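Local coordinates for protection of telomeres protein 1 (Schizosaccharomyces pombe, PDB 7CUI) that binds single-stranded telomeric DNA, protects the 3' overhang and regulates telomerase and telomere length, represented here by its C-terminal domain, at residues Val57-Pro62 with Glu140-His145; Lys63-Phe68 with Leu133-Leu138; Trp80-Leu85 with Glu105-Ser110; Leu84-Val89 with Leu94-Phe99. All blocks are in the same frame, centred on the assembly; numbering follows the deposited sequence.

Contact 1. Residues Val57-Pro62 with Glu140-His145; sequences VVDFWP and ERIQHH. With SO4 (sulfate ion), chain E.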
# COMPACT_ATOMS: atom_id res chain seq x y z
N VAL A 57 -7.69 -5.88 -0.94
CA VAL A 57 -6.95 -5.56 0.28
C VAL A 57 -7.39 -6.51 1.38
O VAL A 57 -8.59 -6.70 1.61
CB VAL A 57 -7.09 -4.10 0.73
CG1 VAL A 57 -6.25 -3.82 1.97
CG2 VAL A 57 -6.73 -3.12 -0.38
N VAL A 58 -6.40 -7.07 2.09
CA VAL A 58 -6.63 -8.15 3.04
C VAL A 58 -6.14 -7.75 4.43
O VAL A 58 -6.57 -8.32 5.43
CB VAL A 58 -6.00 -9.44 2.49
CG1 VAL A 58 -5.38 -10.33 3.58
CG2 VAL A 58 -7.00 -10.22 1.64
N ASP A 59 -5.25 -6.74 4.49
CA ASP A 59 -4.69 -6.24 5.73
C ASP A 59 -3.98 -4.91 5.43
O ASP A 59 -3.80 -4.57 4.26
CB ASP A 59 -3.75 -7.27 6.38
CG ASP A 59 -3.52 -7.07 7.87
OD1 ASP A 59 -3.90 -6.00 8.38
OD2 ASP A 59 -2.98 -7.99 8.50
N PHE A 60 -3.59 -4.17 6.48
CA PHE A 60 -2.82 -2.95 6.31
C PHE A 60 -2.01 -2.61 7.56
O PHE A 60 -2.29 -3.12 8.65
CB PHE A 60 -3.73 -1.78 5.90
CG PHE A 60 -4.77 -1.40 6.92
CD1 PHE A 60 -4.43 -0.67 8.06
CD2 PHE A 60 -6.10 -1.76 6.74
CE1 PHE A 60 -5.39 -0.32 8.99
CE2 PHE A 60 -7.07 -1.41 7.67
CZ PHE A 60 -6.71 -0.69 8.80
N TRP A 61 -1.02 -1.73 7.38
CA TRP A 61 -0.12 -1.26 8.42
C TRP A 61 0.18 0.22 8.22
O TRP A 61 0.40 0.66 7.09
CB TRP A 61 1.17 -2.09 8.42
CG TRP A 61 1.82 -2.10 9.76
CD1 TRP A 61 1.58 -2.99 10.77
CD2 TRP A 61 2.77 -1.15 10.29
NE1 TRP A 61 2.32 -2.67 11.88
CE2 TRP A 61 3.06 -1.55 11.61
CE3 TRP A 61 3.39 -0.00 9.77
CZ2 TRP A 61 3.95 -0.85 12.42
CZ3 TRP A 61 4.27 0.69 10.58
CH2 TRP A 61 4.55 0.27 11.88
N PRO A 62 0.21 1.06 9.29
CA PRO A 62 -0.09 0.63 10.66
C PRO A 62 -1.59 0.49 10.94
O PRO A 62 -2.42 0.83 10.10
CB PRO A 62 0.55 1.73 11.52
CG PRO A 62 0.59 2.97 10.65
CD PRO A 62 0.57 2.49 9.21
N GLU A 140 -12.87 -1.34 9.99
CA GLU A 140 -13.86 -1.45 11.06
C GLU A 140 -13.68 -2.78 11.78
O GLU A 140 -13.72 -2.84 13.01
CB GLU A 140 -15.27 -1.43 10.47
CG GLU A 140 -15.79 -0.03 10.22
CD GLU A 140 -17.11 0.06 9.46
OE1 GLU A 140 -17.79 -0.99 9.28
OE2 GLU A 140 -17.46 1.18 9.03
N ARG A 141 -13.47 -3.84 10.99
CA ARG A 141 -13.38 -5.20 11.49
C ARG A 141 -12.03 -5.40 12.17
O ARG A 141 -11.94 -6.07 13.20
CB ARG A 141 -13.59 -6.21 10.36
CG ARG A 141 -15.05 -6.53 10.04
CD ARG A 141 -16.09 -6.55 11.15
NE ARG A 141 -16.13 -7.76 11.97
CZ ARG A 141 -16.91 -7.96 13.05
NH1 ARG A 141 -16.93 -9.17 13.66
NH2 ARG A 141 -17.69 -6.98 13.48
N ILE A 142 -10.98 -4.81 11.59
CA ILE A 142 -9.66 -4.91 12.18
C ILE A 142 -9.68 -4.25 13.56
O ILE A 142 -9.16 -4.83 14.52
CB ILE A 142 -8.58 -4.33 11.24
CG1 ILE A 142 -8.20 -5.34 10.15
CG2 ILE A 142 -7.36 -3.88 12.03
CD1 ILE A 142 -7.22 -4.83 9.13
N GLN A 143 -10.30 -3.07 13.66
CA GLN A 143 -10.41 -2.39 14.94
C GLN A 143 -11.32 -3.16 15.90
O GLN A 143 -11.10 -3.17 17.11
CB GLN A 143 -10.91 -0.96 14.76
CG GLN A 143 -9.91 -0.05 14.06
CD GLN A 143 -8.53 -0.10 14.66
OE1 GLN A 143 -7.53 -0.05 13.95
NE2 GLN A 143 -8.45 -0.19 15.98
N HIS A 144 -12.35 -3.80 15.33
CA HIS A 144 -13.27 -4.61 16.12
C HIS A 144 -12.49 -5.72 16.82
O HIS A 144 -12.72 -5.98 18.00
CB HIS A 144 -14.40 -5.16 15.24
CG HIS A 144 -15.19 -6.23 15.93
ND1 HIS A 144 -16.22 -5.94 16.80
CD2 HIS A 144 -15.06 -7.57 15.91
CE1 HIS A 144 -16.71 -7.07 17.28
NE2 HIS A 144 -16.02 -8.08 16.75
N HIS A 145 -11.58 -6.37 16.09
CA HIS A 145 -10.85 -7.51 16.64
C HIS A 145 -9.83 -7.06 17.68
O HIS A 145 -9.66 -7.71 18.71
CB HIS A 145 -10.24 -8.36 15.53
CG HIS A 145 -11.26 -9.16 14.77
ND1 HIS A 145 -12.03 -10.14 15.38
CD2 HIS A 145 -11.64 -9.13 13.48
CE1 HIS A 145 -12.83 -10.68 14.48
NE2 HIS A 145 -12.61 -10.07 13.31
S SO4 E . -18.82 -11.26 15.33
O1 SO4 E . -17.58 -11.62 15.96
O2 SO4 E . -19.19 -9.93 15.76
O3 SO4 E . -18.66 -11.27 13.90
O4 SO4 E . -19.84 -12.19 15.71
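Ile-142 of helix 138-148 reaches strand 57-61 with one methyl, CD1, set between Asp-59 and the ring of Phe-60. Arg-141 points away from the strand, to an anion: its chain, bent at chi2 and chi3, gives a nearly straight hydrogen bond from NH1 to O2 of a sulfate (3.2 Å), an ion probably from the crystallisation liquor; NE makes a salt bridge with Asp-158. Next comes Ile-142, whose CG1 lies anti to the carbonyl carbon (chi1 -80°) with the chain extended beyond it, carrying CD1 out from the helix. This methyl lies 3.7 Å from Phe-60 CE2, approaching the ring obliquely, and 3.6 Å from Asp-59 OD1. That oxygen is gripped from its own side of the contact: the N of Phe-60 donates to Asp-59 OD1 at 2.7 Å, on the anti side and 31° out of the carboxylate plane, and Lys-63 forms a salt bridge with it. His-144 lies alongside Arg-141, whose NH2 sits 3.5 Å above the plane of the imidazole ring, over its centre. The ring of His-145 follows, with His-144 CD2 over one face. His-145 ND1 and NE2 are hydrogen-bonded to Glu-150 and Asp-158, which would favour the doubly protonated form. Val-58 and Asp-59 both oppose Leu-85 of the neighbouring strand, a classic beta bulge, and the apolar contact of Phe-60 follows directly. A helix inserted between the third and fourth strands here packs against the long, bent first strand of an OB-fold barrel.

Contact 2. Residues Lys63-Phe68 with Leu133-Leu138; sequences KSLTQF and LIWGNL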
# COMPACT_ATOMS: atom_id res chain seq x y z
N LYS A 63 -1.92 -0.01 12.13
CA LYS A 63 -3.30 -0.34 12.45
C LYS A 63 -4.13 0.91 12.72
O LYS A 63 -5.33 0.89 12.45
CB LYS A 63 -3.36 -1.34 13.60
CG LYS A 63 -2.68 -2.68 13.32
CD LYS A 63 -3.23 -3.39 12.11
CE LYS A 63 -2.60 -4.76 11.93
NZ LYS A 63 -2.34 -5.04 10.50
N SER A 64 -3.51 1.96 13.26
CA SER A 64 -4.19 3.24 13.45
C SER A 64 -4.02 4.09 12.21
O SER A 64 -2.88 4.33 11.79
CB SER A 64 -3.68 4.00 14.62
OG SER A 64 -3.84 3.24 15.80
N LEU A 65 -5.13 4.60 11.69
CA LEU A 65 -5.10 5.58 10.61
C LEU A 65 -4.46 6.86 11.11
O LEU A 65 -3.99 7.69 10.33
CB LEU A 65 -6.53 5.83 10.12
CG LEU A 65 -7.22 4.63 9.47
CD1 LEU A 65 -8.35 5.09 8.56
CD2 LEU A 65 -6.22 3.81 8.66
N THR A 66 -4.42 6.99 12.44
CA THR A 66 -3.80 8.11 13.13
C THR A 66 -2.30 8.14 12.84
O THR A 66 -1.65 9.18 13.01
CB THR A 66 -4.21 8.05 14.59
OG1 THR A 66 -5.28 9.00 14.66
CG2 THR A 66 -3.11 8.39 15.57
N GLN A 67 -1.76 7.00 12.39
CA GLN A 67 -0.32 6.87 12.19
C GLN A 67 -0.02 6.72 10.70
O GLN A 67 1.08 6.30 10.33
CB GLN A 67 0.22 5.70 13.02
CG GLN A 67 0.01 5.87 14.52
CD GLN A 67 0.66 4.78 15.35
OE1 GLN A 67 0.03 4.22 16.25
NE2 GLN A 67 1.92 4.49 15.08
N PHE A 68 -0.98 7.09 9.84
CA PHE A 68 -0.82 6.93 8.41
C PHE A 68 0.09 8.00 7.81
O PHE A 68 0.50 7.87 6.66
CB PHE A 68 -2.18 6.87 7.71
CG PHE A 68 -2.66 5.48 7.37
CD1 PHE A 68 -2.49 4.43 8.27
CD2 PHE A 68 -3.29 5.23 6.16
CE1 PHE A 68 -2.94 3.15 7.95
CE2 PHE A 68 -3.73 3.95 5.84
CZ PHE A 68 -3.56 2.92 6.74
N LEU A 133 -13.38 3.14 0.20
CA LEU A 133 -13.66 2.83 -1.19
C LEU A 133 -12.71 1.75 -1.74
O LEU A 133 -12.99 1.19 -2.80
CB LEU A 133 -13.62 4.11 -2.03
CG LEU A 133 -14.57 5.23 -1.59
CD1 LEU A 133 -14.34 6.51 -2.39
CD2 LEU A 133 -16.03 4.80 -1.67
N ILE A 134 -11.62 1.45 -1.02
CA ILE A 134 -10.68 0.43 -1.47
C ILE A 134 -10.70 -0.81 -0.58
O ILE A 134 -10.32 -1.89 -1.05
CB ILE A 134 -9.24 0.96 -1.67
CG1 ILE A 134 -8.62 1.45 -0.36
CG2 ILE A 134 -9.18 2.01 -2.76
CD1 ILE A 134 -7.11 1.58 -0.41
N TRP A 135 -11.11 -0.69 0.69
CA TRP A 135 -11.07 -1.85 1.57
C TRP A 135 -12.38 -2.09 2.33
O TRP A 135 -12.41 -2.90 3.25
CB TRP A 135 -9.86 -1.79 2.52
CG TRP A 135 -9.86 -0.66 3.51
CD1 TRP A 135 -10.94 -0.07 4.11
CD2 TRP A 135 -8.70 -0.02 4.07
NE1 TRP A 135 -10.53 0.90 4.98
CE2 TRP A 135 -9.16 0.96 4.98
CE3 TRP A 135 -7.32 -0.17 3.89
CZ2 TRP A 135 -8.28 1.79 5.69
CZ3 TRP A 135 -6.45 0.65 4.59
CH2 TRP A 135 -6.93 1.60 5.49
N GLY A 136 -13.46 -1.39 1.95
CA GLY A 136 -14.76 -1.60 2.56
C GLY A 136 -14.71 -1.59 4.08
O GLY A 136 -14.17 -0.65 4.69
N ASN A 137 -15.25 -2.66 4.69
CA ASN A 137 -15.40 -2.73 6.14
C ASN A 137 -14.17 -3.34 6.82
O ASN A 137 -14.25 -3.70 8.00
CB ASN A 137 -16.66 -3.47 6.58
CG ASN A 137 -17.93 -2.84 6.04
OD1 ASN A 137 -18.44 -3.26 5.00
ND2 ASN A 137 -18.43 -1.83 6.72
N LEU A 138 -13.04 -3.42 6.11
CA LEU A 138 -11.83 -4.04 6.63
C LEU A 138 -11.34 -3.34 7.90
O LEU A 138 -11.03 -4.00 8.89
CB LEU A 138 -10.76 -4.02 5.54
CG LEU A 138 -9.79 -5.21 5.46
CD1 LEU A 138 -8.36 -4.70 5.38
CD2 LEU A 138 -9.97 -6.21 6.59
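Leu-65 and Phe-68 lean toward Trp-135 from a short 3-10 turn and the loop after it, closed by the backbone bonds of Gln-67 N to Ser-64 O and Phe-68 N to Leu-65 O, while Trp-135 opens a type II' beta turn that runs to Leu-138, with Gly-136 at positive phi. Both side chains converge on the far corner of the indole. Phe-68 CZ comes to 3.8 Å from Trp-135 CH2, in the plane of the indole and at its edge, whereas CH2 meets the phenyl ring obliquely. Leu-65 CD2 reaches the same edge, 3.9 Å from Trp-135 CH2 and 4.1 Å from Trp-135 CZ2. The two partners of the indole also touch each other, for Leu-65 CD2 lies 3.3 Å above the plane of the Phe-68 ring, displaced toward its rim. Helix 121-135, which carries this indole, belongs to the connection between the third and fourth strands of the OB fold, and the 3-10 turn interrupts the long first strand, so the indole bridges the two. Trp-135 holds CG between the backbone N and the carbonyl carbon (chi1 65°), which sends the six-membered ring away from its own turn. Phe-60 stacks on the indole, and Phe-82 stacks on Phe-68. Leu-127 and Leu-131, on the same helix as Trp-135, also pack on Phe-68, while Leu-65 touches Lys-128.

Contact 3. Residues Trp80-Leu85 with Glu105-Ser110; sequences WMFALL and ELINSS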
# COMPACT_ATOMS: atom_id res chain seq x y z
N TRP A 80 3.00 10.78 3.90
CA TRP A 80 2.22 9.55 3.87
C TRP A 80 3.17 8.37 3.88
O TRP A 80 4.13 8.33 3.11
CB TRP A 80 1.33 9.49 2.63
CG TRP A 80 0.25 10.52 2.54
CD1 TRP A 80 0.06 11.42 1.53
CD2 TRP A 80 -0.81 10.75 3.49
NE1 TRP A 80 -1.04 12.20 1.79
CE2 TRP A 80 -1.59 11.81 2.99
CE3 TRP A 80 -1.17 10.17 4.72
CZ2 TRP A 80 -2.71 12.30 3.66
CZ3 TRP A 80 -2.27 10.66 5.39
CH2 TRP A 80 -3.03 11.71 4.86
N MSE A 81 2.88 7.39 4.74
CA MSE A 81 3.56 6.11 4.69
C MSE A 81 2.69 5.04 5.36
O MSE A 81 2.46 5.08 6.57
CB MSE A 81 4.95 6.20 5.31
CG MSE A 81 5.73 4.93 5.17
SE MSE A 81 7.30 4.94 6.33
CE MSE A 81 6.75 4.66 8.20
N PHE A 82 2.21 4.11 4.54
CA PHE A 82 1.44 2.97 5.00
C PHE A 82 1.57 1.84 3.99
O PHE A 82 2.05 2.05 2.87
CB PHE A 82 -0.02 3.36 5.26
CG PHE A 82 -0.73 4.01 4.10
CD1 PHE A 82 -0.72 5.39 3.94
CD2 PHE A 82 -1.42 3.25 3.16
CE1 PHE A 82 -1.38 5.98 2.88
CE2 PHE A 82 -2.08 3.85 2.10
CZ PHE A 82 -2.06 5.22 1.96
N ALA A 83 1.15 0.64 4.39
CA ALA A 83 1.25 -0.52 3.52
C ALA A 83 -0.09 -1.26 3.49
O ALA A 83 -0.74 -1.43 4.52
CB ALA A 83 2.36 -1.43 3.98
N LEU A 84 -0.48 -1.71 2.29
CA LEU A 84 -1.65 -2.55 2.12
C LEU A 84 -1.17 -3.96 1.81
O LEU A 84 -0.39 -4.15 0.88
CB LEU A 84 -2.47 -2.02 0.94
CG LEU A 84 -2.90 -0.56 1.00
CD1 LEU A 84 -3.76 -0.22 -0.20
CD2 LEU A 84 -3.65 -0.28 2.29
N LEU A 85 -1.63 -4.94 2.60
CA LEU A 85 -1.41 -6.34 2.25
C LEU A 85 -2.48 -6.75 1.24
O LEU A 85 -3.66 -6.81 1.57
CB LEU A 85 -1.48 -7.21 3.51
CG LEU A 85 -1.04 -8.66 3.31
CD1 LEU A 85 0.42 -8.75 2.91
CD2 LEU A 85 -1.30 -9.48 4.57
N GLU A 105 -1.40 10.27 -4.55
CA GLU A 105 -2.05 9.87 -5.78
C GLU A 105 -3.26 8.98 -5.46
O GLU A 105 -4.35 9.22 -5.98
CB GLU A 105 -1.05 9.16 -6.70
CG GLU A 105 -1.66 8.62 -7.98
CD GLU A 105 -1.65 9.58 -9.16
OE1 GLU A 105 -1.73 9.10 -10.31
OE2 GLU A 105 -1.55 10.80 -8.93
N LEU A 106 -3.06 7.97 -4.61
CA LEU A 106 -4.12 7.05 -4.22
C LEU A 106 -5.23 7.82 -3.51
O LEU A 106 -6.39 7.72 -3.91
CB LEU A 106 -3.54 5.94 -3.34
CG LEU A 106 -4.51 4.85 -2.91
CD1 LEU A 106 -4.72 3.82 -4.01
CD2 LEU A 106 -4.03 4.16 -1.64
N ILE A 107 -4.87 8.60 -2.48
CA ILE A 107 -5.85 9.29 -1.66
C ILE A 107 -6.69 10.23 -2.52
O ILE A 107 -7.91 10.24 -2.39
CB ILE A 107 -5.21 10.02 -0.46
CG1 ILE A 107 -4.62 9.02 0.54
CG2 ILE A 107 -6.22 10.94 0.22
CD1 ILE A 107 -3.54 9.60 1.42
N ASN A 108 -6.03 11.02 -3.38
CA ASN A 108 -6.68 11.78 -4.44
C ASN A 108 -7.69 12.77 -3.85
O ASN A 108 -8.85 12.77 -4.24
CB ASN A 108 -7.31 10.85 -5.48
CG ASN A 108 -7.75 11.56 -6.74
OD1 ASN A 108 -7.26 12.65 -7.05
ND2 ASN A 108 -8.67 10.97 -7.48
N SER A 109 -7.23 13.61 -2.91
CA SER A 109 -8.11 14.53 -2.22
C SER A 109 -7.31 15.73 -1.71
O SER A 109 -6.39 15.58 -0.91
CB SER A 109 -8.84 13.84 -1.09
OG SER A 109 -9.89 14.65 -0.58
N SER A 110 -7.70 16.92 -2.18
CA SER A 110 -7.04 18.17 -1.85
C SER A 110 -7.05 18.43 -0.35
O SER A 110 -6.09 19.00 0.18
CB SER A 110 -7.69 19.29 -2.62
OG SER A 110 -7.01 20.51 -2.40
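Ile-107 drives its CD1 methyl onto the face of the Trp-80 indole, a CH-pi contact with the carbon 3.5 Å from the centroid of the five-membered ring and 20° off the normal. The side chains come from opposite directions, and the methyl sits over the middle of the bicycle, with Trp-80 CE2 its nearest atom. Phe-82, two residues along the strand, turns its edge to the helix: Leu-106 CD2 lies 4.2 Å from Phe-82 CE2, near the ring plane, and Ile-107 CD1 is 4.5 Å from Phe-82 CE1. In Ile-107, CG1 is anti to the carbonyl carbon (chi1 -67°), which projects CD1 from the helix toward the strand. Around this first shell, Ala-103 and Ala-104 of the same helix also touch Trp-80, as do Pro-114 and Leu-117. Where the helix gives way to loop, Ile-107 O accepts from Arg-130 NE and Asn-108 ND2 donates to Ile-198 O. Met-81, a selenomethionine, and Ala-83 alternate with the contact residues and pack on apolar side chains of another protein. Packing of the helix that follows the third strand against the second strand fits the OB fold.

Contact 4. Residues Leu84-Val89 with Leu94-Phe99; sequences LLVRDV and LPVIFF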
# COMPACT_ATOMS: atom_id res chain seq x y z
N LEU A 84 -0.48 -1.71 2.29
CA LEU A 84 -1.65 -2.55 2.12
C LEU A 84 -1.17 -3.96 1.81
O LEU A 84 -0.39 -4.15 0.88
CB LEU A 84 -2.47 -2.02 0.94
CG LEU A 84 -2.90 -0.56 1.00
CD1 LEU A 84 -3.76 -0.22 -0.20
CD2 LEU A 84 -3.65 -0.28 2.29
N LEU A 85 -1.63 -4.94 2.60
CA LEU A 85 -1.41 -6.34 2.25
C LEU A 85 -2.48 -6.75 1.24
O LEU A 85 -3.66 -6.81 1.57
CB LEU A 85 -1.48 -7.21 3.51
CG LEU A 85 -1.04 -8.66 3.31
CD1 LEU A 85 0.42 -8.75 2.91
CD2 LEU A 85 -1.30 -9.48 4.57
N VAL A 86 -2.05 -7.03 0.00
CA VAL A 86 -3.01 -7.30 -1.06
C VAL A 86 -2.99 -8.78 -1.42
O VAL A 86 -1.99 -9.47 -1.19
CB VAL A 86 -2.78 -6.38 -2.28
CG1 VAL A 86 -2.97 -4.91 -1.94
CG2 VAL A 86 -1.43 -6.62 -2.95
N ARG A 87 -4.10 -9.27 -1.99
CA ARG A 87 -4.25 -10.66 -2.39
C ARG A 87 -4.83 -10.75 -3.80
O ARG A 87 -5.72 -9.99 -4.16
CB ARG A 87 -5.06 -11.44 -1.35
CG ARG A 87 -5.68 -12.74 -1.86
CD ARG A 87 -5.73 -13.84 -0.81
NE ARG A 87 -6.39 -13.45 0.43
CZ ARG A 87 -6.27 -14.09 1.60
NH1 ARG A 87 -5.52 -15.18 1.71
NH2 ARG A 87 -6.91 -13.62 2.66
N ASP A 88 -4.31 -11.72 -4.55
CA ASP A 88 -4.50 -11.90 -5.98
C ASP A 88 -5.31 -13.18 -6.19
O ASP A 88 -5.56 -13.92 -5.24
CB ASP A 88 -3.11 -12.01 -6.63
CG ASP A 88 -3.07 -12.05 -8.15
OD1 ASP A 88 -3.49 -13.07 -8.71
OD2 ASP A 88 -2.59 -11.06 -8.75
N VAL A 89 -5.70 -13.43 -7.45
CA VAL A 89 -6.40 -14.64 -7.88
C VAL A 89 -5.68 -15.89 -7.37
O VAL A 89 -6.32 -16.91 -7.13
CB VAL A 89 -6.55 -14.66 -9.41
CG1 VAL A 89 -7.28 -15.90 -9.90
CG2 VAL A 89 -7.26 -13.41 -9.93
N LEU A 94 0.93 -9.90 -0.93
CA LEU A 94 2.07 -9.04 -1.17
C LEU A 94 1.87 -7.75 -0.37
O LEU A 94 0.78 -7.18 -0.39
CB LEU A 94 2.16 -8.76 -2.68
CG LEU A 94 3.46 -8.13 -3.17
CD1 LEU A 94 4.59 -9.15 -3.20
CD2 LEU A 94 3.27 -7.51 -4.54
N PRO A 95 2.89 -7.28 0.39
CA PRO A 95 2.83 -5.97 1.04
C PRO A 95 3.25 -4.88 0.06
O PRO A 95 4.37 -4.86 -0.43
CB PRO A 95 3.83 -6.12 2.20
CG PRO A 95 4.86 -7.10 1.70
CD PRO A 95 4.14 -7.99 0.70
N VAL A 96 2.30 -3.98 -0.22
CA VAL A 96 2.48 -2.89 -1.17
C VAL A 96 2.52 -1.58 -0.38
O VAL A 96 1.57 -1.23 0.32
CB VAL A 96 1.35 -2.90 -2.22
CG1 VAL A 96 1.44 -1.71 -3.17
CG2 VAL A 96 1.28 -4.21 -2.99
N ILE A 97 3.65 -0.87 -0.48
CA ILE A 97 3.87 0.35 0.27
C ILE A 97 3.35 1.54 -0.53
O ILE A 97 3.69 1.69 -1.70
CB ILE A 97 5.36 0.52 0.62
CG1 ILE A 97 5.86 -0.59 1.56
CG2 ILE A 97 5.63 1.90 1.20
CD1 ILE A 97 7.37 -0.71 1.61
N PHE A 98 2.54 2.38 0.12
CA PHE A 98 2.18 3.68 -0.40
C PHE A 98 2.90 4.76 0.41
O PHE A 98 2.68 4.91 1.61
CB PHE A 98 0.66 3.87 -0.43
CG PHE A 98 -0.01 3.05 -1.49
CD1 PHE A 98 -0.40 1.74 -1.23
CD2 PHE A 98 -0.23 3.56 -2.77
CE1 PHE A 98 -1.00 0.97 -2.22
CE2 PHE A 98 -0.83 2.79 -3.76
CZ PHE A 98 -1.22 1.50 -3.48
N PHE A 99 3.77 5.50 -0.28
CA PHE A 99 4.64 6.49 0.31
C PHE A 99 4.48 7.81 -0.44
O PHE A 99 4.33 7.82 -1.66
CB PHE A 99 6.09 5.98 0.26
CG PHE A 99 7.12 6.87 0.90
CD1 PHE A 99 7.12 7.07 2.27
CD2 PHE A 99 8.09 7.50 0.14
CE1 PHE A 99 8.07 7.89 2.87
CE2 PHE A 99 9.04 8.32 0.74
CZ PHE A 99 9.03 8.52 2.10
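The phenyl ring of Phe-98 is met obliquely by Leu-84, whose CD1 lies 3.6 Å from Phe-98 CE1; Phe-82 and Ile-166 also touch this aromatic side chain. The pyrrolidine of Pro-95 lies across from Leu-85, with Leu-85 CD1 4.4 Å from Pro-95 CB. Between these groups the backbones form two hydrogen-bonded pairs, Leu-84 with Val-96 and Val-86 with Leu-94, each closed by two bonds of 2.9 to 3.0 Å between the N of one residue and the O of its partner. Leu-85 and Pro-95 make the non-hydrogen-bonded pair between them, as suits a proline without an N-H. Leu-94 O takes the N-H of Val-86 nearly straight on (174°) and is also approached by Leu-85 CA at 3.5 Å, in a CA-H...O contact. On the face shared with Leu-84 and Phe-98, Val-86 CG2 crosses Val-96 CG2 at about a right angle, 3.6 Å apart. With CG1 anti to the carbonyl carbon (chi1 -62°), Val-86 has CG2 between the backbone N and the carbonyl carbon, where it comes 3.4 Å from Leu-94 O and 4.2 Å from Leu-94 CB. Val-168 touches Val-96, and Ile-34 and Leu-38 of helix 34-38 pack on Leu-94. On the other face, Leu-85 and Pro-95 each pack on an aromatic side chain of another protein. The short segments run at 136° to each other, a marked twist from straight antiparallel. A strongly twisted hairpin with apolar side chains turned inward is the second-to-third strand unit of an OB-fold barrel; here its outer face also meets another protein.

In the fold
The four contacts follow one barrel wall from its helical flank to its hairpin. Contacts 1 and 2, with centres about 7 Å apart, share strand 49-73 and are joined by Phe-60 stacked on Trp-135. Contact 2 passes to contact 3, about 10 Å away between centres, through Phe-68 and Phe-82. Contacts 3 and 4 share Leu-84 and Leu-85, their centres about 12 Å apart, and Phe-82 is hydrogen-bonded to Phe-98 through the backbone. Leu-85 also pairs with the bulge of contact 1. Side chains from contacts 1, 3 and 4 lie against another protein's chain, whereas the sulfate lies off helix 138-148, away from the strand.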